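Local coordinates for transcriptional regulator, IclR family (PDB 5TJJ), which probably binds DNA through a helix-turn-helix domain and regulates transcription, its C-terminal domain being of the IclR effector-binding type, at residues A[97-110]-A[216-228]. Numbering follows the deposited sequence.
Sequences VAAHTGMTAVLVKR and NKVDLVLSCLTMT. With GOL (glycerol), chain C.
Thr104 and Leu225 open an antiparallel pairing in which strands 104-110 and 218-227 form the middle of the six-stranded sheet of the GAF-like IclR C-terminal domain. Their backbones exchange two hydrogen bonds, and Leu225 N reaches Thr104 O at 2.8 Å. Val106 with Ser223 and Val108 with Val221 repeat the exchange, the valines suiting extended backbone with their beta-branching. Alternate residues bond outward instead: Ala105, Leu107 and Lys109 to strand 115-122, Leu220 to Val211. Buried hydroxyls also find acceptors, Ser223 OG at Val207 O and Thr104 OG1 at Ile131 O.

On the face toward helices 86-101 and 233-253, small Ala105 lies beside Cys224, whose SG rests 3.6 Å from Val97 CG1. The side chains of Leu107 and Leu222 cross at a slant, Leu107 CD1 meeting Leu222 CD2 at 3.5 Å. Thr101, with OG1 between backbone N and carbonyl carbon (chi1 64°), donates to Val97 O, 2.7 Å away and above its carbonyl plane, and accepts from Met103 N in an ST turn; Gly102, with positive phi, suits the bend. A valine here, lacking OG1, gives up both the donation to Val97 O and the acceptor for Met103 N, and the turn would probably be held less firmly.

At the far end Arg110 N donates to Asp219 O, while the guanidinium, salt-bridged through NH2 to Asp154, turns its edge to Val218 O, with weak bonds from NE at 3.4 Å and NH1 at 3.5 Å.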
loop_
_atom_site.group_PDB
_atom_site.type_symbol
_atom_site.label_atom_id
_atom_site.label_comp_id
_atom_site.label_asym_id
_atom_site.label_seq_id
_atom_site.Cartn_x
_atom_site.Cartn_y
_atom_site.Cartn_z
ATOM N N VAL A 97 21.220 -0.555 -9.195
ATOM C CA VAL A 97 22.343 0.217 -8.685
ATOM C C VAL A 97 23.644 -0.542 -8.901
ATOM O O VAL A 97 24.625 0.037 -9.358
ATOM C CB VAL A 97 22.176 0.529 -7.174
ATOM C CG1 VAL A 97 23.445 1.120 -6.595
ATOM C CG2 VAL A 97 21.024 1.494 -6.954
ATOM N N ALA A 98 23.630 -1.824 -8.539
ATOM C CA ALA A 98 24.740 -2.723 -8.791
ATOM C C ALA A 98 25.110 -2.809 -10.289
ATOM O O ALA A 98 26.298 -2.778 -10.632
ATOM C CB ALA A 98 24.428 -4.098 -8.241
ATOM N N ALA A 99 24.097 -2.862 -11.154
ATOM C CA ALA A 99 24.303 -2.912 -12.596
ATOM C C ALA A 99 24.904 -1.628 -13.136
ATOM O O ALA A 99 25.789 -1.686 -13.947
ATOM C CB ALA A 99 23.000 -3.234 -13.325
ATOM N N HIS A 100 24.412 -0.479 -12.682
ATOM C CA HIS A 100 24.892 0.828 -13.150
ATOM C C HIS A 100 26.268 1.168 -12.576
ATOM O O HIS A 100 27.098 1.701 -13.287
ATOM C CB HIS A 100 23.866 1.907 -12.810
ATOM C CG HIS A 100 24.171 3.257 -13.392
ATOM N ND1 HIS A 100 24.647 3.439 -14.679
ATOM C CD2 HIS A 100 24.045 4.500 -12.862
ATOM C CE1 HIS A 100 24.814 4.730 -14.910
ATOM N NE2 HIS A 100 24.454 5.395 -13.823
ATOM N N THR A 101 26.524 0.820 -11.308
ATOM C CA THR A 101 27.828 1.094 -10.652
ATOM C C THR A 101 28.944 0.037 -10.822
ATOM O O THR A 101 30.115 0.375 -10.691
ATOM C CB THR A 101 27.677 1.373 -9.136
ATOM O OG1 THR A 101 27.181 0.224 -8.453
ATOM C CG2 THR A 101 26.744 2.530 -8.903
ATOM N N GLY A 102 28.593 -1.224 -11.089
ATOM C CA GLY A 102 29.553 -2.346 -10.969
ATOM C C GLY A 102 30.026 -2.602 -9.524
ATOM O O GLY A 102 31.098 -3.149 -9.311
HETATM N N MSE A 103 29.222 -2.201 -8.535
HETATM C CA MSE A 103 29.545 -2.344 -7.110
HETATM C C MSE A 103 28.537 -3.226 -6.461
HETATM O O MSE A 103 27.428 -3.421 -6.977
HETATM C CB MSE A 103 29.523 -0.995 -6.400
HETATM C CG MSE A 103 30.618 -0.099 -6.969
HETATM SE SE MSE A 103 30.646 1.681 -6.110
HETATM C CE MSE A 103 32.069 2.567 -7.163
ATOM N N THR A 104 28.897 -3.775 -5.306
ATOM C CA THR A 104 27.947 -4.574 -4.543
ATOM C C THR A 104 27.067 -3.583 -3.786
ATOM O O THR A 104 27.545 -2.695 -3.159
ATOM C CB THR A 104 28.647 -5.588 -3.629
ATOM O OG1 THR A 104 29.247 -6.593 -4.450
ATOM C CG2 THR A 104 27.664 -6.239 -2.659
ATOM N N ALA A 105 25.767 -3.754 -3.888
ATOM C CA ALA A 105 24.818 -2.858 -3.271
ATOM C C ALA A 105 24.135 -3.568 -2.107
ATOM O O ALA A 105 23.886 -4.769 -2.153
ATOM C CB ALA A 105 23.805 -2.387 -4.306
ATOM N N VAL A 106 23.836 -2.821 -1.059
ATOM C CA VAL A 106 23.426 -3.398 0.196
ATOM C C VAL A 106 22.316 -2.572 0.838
ATOM O O VAL A 106 22.337 -1.327 0.824
ATOM C CB VAL A 106 24.646 -3.516 1.114
ATOM C CG1 VAL A 106 24.235 -3.840 2.542
ATOM C CG2 VAL A 106 25.576 -4.601 0.605
ATOM N N LEU A 107 21.347 -3.278 1.412
ATOM C CA LEU A 107 20.223 -2.643 2.091
ATOM C C LEU A 107 20.390 -2.809 3.618
ATOM O O LEU A 107 20.348 -3.930 4.127
ATOM C CB LEU A 107 18.910 -3.261 1.589
ATOM C CG LEU A 107 17.622 -2.748 2.197
ATOM C CD1 LEU A 107 17.472 -1.248 1.962
ATOM C CD2 LEU A 107 16.447 -3.516 1.613
ATOM N N VAL A 108 20.551 -1.686 4.327
ATOM C CA VAL A 108 20.831 -1.676 5.775
ATOM C C VAL A 108 19.624 -1.177 6.578
ATOM O O VAL A 108 19.014 -0.171 6.236
ATOM C CB VAL A 108 22.022 -0.767 6.078
ATOM C CG1 VAL A 108 22.515 -1.009 7.481
ATOM C CG2 VAL A 108 23.125 -0.987 5.043
ATOM N N LYS A 109 19.317 -1.845 7.679
ATOM C CA LYS A 109 18.149 -1.481 8.481
ATOM C C LYS A 109 18.544 -1.216 9.909
ATOM O O LYS A 109 19.352 -1.935 10.473
ATOM C CB LYS A 109 17.167 -2.624 8.461
ATOM C CG LYS A 109 16.096 -2.544 9.513
ATOM C CD LYS A 109 14.980 -3.483 9.160
ATOM C CE LYS A 109 13.943 -3.502 10.258
ATOM N NZ LYS A 109 12.744 -4.173 9.704
ATOM N N ARG A 110 17.898 -0.242 10.518
ATOM C CA ARG A 110 18.148 0.059 11.905
ATOM C C ARG A 110 17.471 -0.945 12.846
ATOM O O ARG A 110 16.348 -1.373 12.600
ATOM C CB ARG A 110 17.643 1.446 12.228
ATOM C CG ARG A 110 18.332 2.057 13.427
ATOM C CD ARG A 110 17.542 3.213 13.996
ATOM N NE ARG A 110 17.743 4.441 13.239
ATOM C CZ ARG A 110 18.547 5.450 13.595
ATOM N NH1 ARG A 110 18.614 6.517 12.795
ATOM N NH2 ARG A 110 19.292 5.410 14.721
ATOM N N ASN A 216 9.617 11.177 8.391
ATOM C CA ASN A 216 10.909 11.738 8.022
ATOM C C ASN A 216 12.085 11.201 8.818
ATOM O O ASN A 216 13.074 11.890 8.972
ATOM C CB ASN A 216 10.867 13.265 8.113
ATOM C CG ASN A 216 9.648 13.847 7.431
ATOM O OD1 ASN A 216 9.607 13.929 6.218
ATOM N ND2 ASN A 216 8.640 14.230 8.207
ATOM N N LYS A 217 11.990 9.976 9.315
ATOM C CA LYS A 217 13.089 9.362 10.071
ATOM C C LYS A 217 13.842 8.442 9.113
ATOM O O LYS A 217 13.310 8.127 8.051
ATOM C CB LYS A 217 12.540 8.581 11.264
ATOM C CG LYS A 217 11.730 9.417 12.257
ATOM C CD LYS A 217 12.591 10.444 12.997
ATOM C CE LYS A 217 11.935 10.898 14.302
ATOM N NZ LYS A 217 10.517 11.352 14.145
ATOM N N VAL A 218 15.062 8.030 9.470
ATOM C CA VAL A 218 15.839 7.098 8.647
ATOM C C VAL A 218 15.824 5.697 9.243
ATOM O O VAL A 218 16.549 5.418 10.195
ATOM C CB VAL A 218 17.287 7.550 8.471
ATOM C CG1 VAL A 218 18.067 6.569 7.580
ATOM C CG2 VAL A 218 17.333 8.943 7.869
ATOM N N ASP A 219 14.989 4.828 8.666
ATOM C CA ASP A 219 14.927 3.403 9.032
ATOM C C ASP A 219 15.776 2.489 8.117
ATOM O O ASP A 219 16.053 1.350 8.472
ATOM C CB ASP A 219 13.470 2.918 9.012
ATOM C CG ASP A 219 12.727 3.191 10.325
ATOM O OD1 ASP A 219 13.381 3.431 11.387
ATOM O OD2 ASP A 219 11.461 3.139 10.290
ATOM N N LEU A 220 16.184 2.995 6.962
ATOM C CA LEU A 220 16.840 2.196 5.965
ATOM C C LEU A 220 17.925 3.016 5.322
ATOM O O LEU A 220 17.755 4.232 5.131
ATOM C CB LEU A 220 15.829 1.774 4.903
ATOM C CG LEU A 220 14.824 0.676 5.255
ATOM C CD1 LEU A 220 13.890 0.447 4.054
ATOM C CD2 LEU A 220 15.544 -0.606 5.666
ATOM N N VAL A 221 19.024 2.359 4.963
ATOM C CA VAL A 221 20.104 2.998 4.212
ATOM C C VAL A 221 20.464 2.112 3.038
ATOM O O VAL A 221 20.438 0.908 3.169
ATOM C CB VAL A 221 21.306 3.256 5.107
ATOM C CG1 VAL A 221 22.550 3.644 4.301
ATOM C CG2 VAL A 221 20.973 4.353 6.131
ATOM N N LEU A 222 20.729 2.724 1.888
ATOM C CA LEU A 222 21.220 2.030 0.725
ATOM C C LEU A 222 22.683 2.347 0.630
ATOM O O LEU A 222 23.057 3.505 0.676
ATOM C CB LEU A 222 20.554 2.500 -0.581
ATOM C CG LEU A 222 19.050 2.597 -0.670
ATOM C CD1 LEU A 222 18.666 2.907 -2.098
ATOM C CD2 LEU A 222 18.410 1.292 -0.255
ATOM N N SER A 223 23.494 1.315 0.420
ATOM C CA SER A 223 24.943 1.456 0.401
ATOM C C SER A 223 25.605 0.640 -0.711
ATOM O O SER A 223 25.081 -0.372 -1.131
ATOM C CB SER A 223 25.473 1.030 1.744
ATOM O OG SER A 223 26.855 1.267 1.795
ATOM N N CYS A 224 26.760 1.101 -1.175
ATOM C CA CYS A 224 27.557 0.420 -2.216
ATOM C C CYS A 224 28.931 0.127 -1.646
ATOM O O CYS A 224 29.580 1.022 -1.088
ATOM C CB CYS A 224 27.748 1.318 -3.441
ATOM S SG CYS A 224 26.505 1.068 -4.695
ATOM N N LEU A 225 29.387 -1.105 -1.808
ATOM C CA LEU A 225 30.743 -1.488 -1.416
ATOM C C LEU A 225 31.604 -1.675 -2.651
ATOM O O LEU A 225 31.151 -2.237 -3.644
ATOM C CB LEU A 225 30.741 -2.770 -0.569
ATOM C CG LEU A 225 29.834 -2.737 0.675
ATOM C CD1 LEU A 225 29.957 -4.039 1.455
ATOM C CD2 LEU A 225 30.145 -1.551 1.575
ATOM N N THR A 226 32.832 -1.184 -2.576
ATOM C CA THR A 226 33.853 -1.465 -3.564
ATOM C C THR A 226 35.234 -1.493 -2.895
ATOM O O THR A 226 35.384 -1.114 -1.730
ATOM C CB THR A 226 33.805 -0.461 -4.746
ATOM O OG1 THR A 226 34.705 -0.898 -5.769
ATOM C CG2 THR A 226 34.151 0.980 -4.354
HETATM N N MSE A 227 36.227 -1.935 -3.646
HETATM C CA MSE A 227 37.605 -1.946 -3.192
HETATM C C MSE A 227 38.165 -0.566 -3.349
HETATM O O MSE A 227 38.025 0.051 -4.397
HETATM C CB MSE A 227 38.456 -2.875 -4.031
HETATM C CG MSE A 227 37.929 -4.295 -3.890
HETATM SE SE MSE A 227 39.240 -5.606 -4.567
HETATM C CE MSE A 227 38.921 -5.547 -6.527
ATOM N N THR A 228 38.808 -0.075 -2.301
ATOM C CA THR A 228 39.392 1.263 -2.299
ATOM C C THR A 228 40.485 1.401 -3.338
ATOM O O THR A 228 40.576 2.424 -3.985
ATOM C CB THR A 228 40.027 1.585 -0.939
ATOM O OG1 THR A 228 39.170 1.136 0.107
ATOM C CG2 THR A 228 40.257 3.068 -0.784
HETATM C C1 GOL C . 34.724 -4.243 -7.382
HETATM O O1 GOL C . 35.715 -3.458 -6.688
HETATM C C2 GOL C . 33.539 -4.538 -6.463
HETATM O O2 GOL C . 32.756 -3.357 -6.272
HETATM C C3 GOL C . 32.621 -5.631 -7.006
HETATM O O3 GOL C . 31.688 -6.040 -5.987
#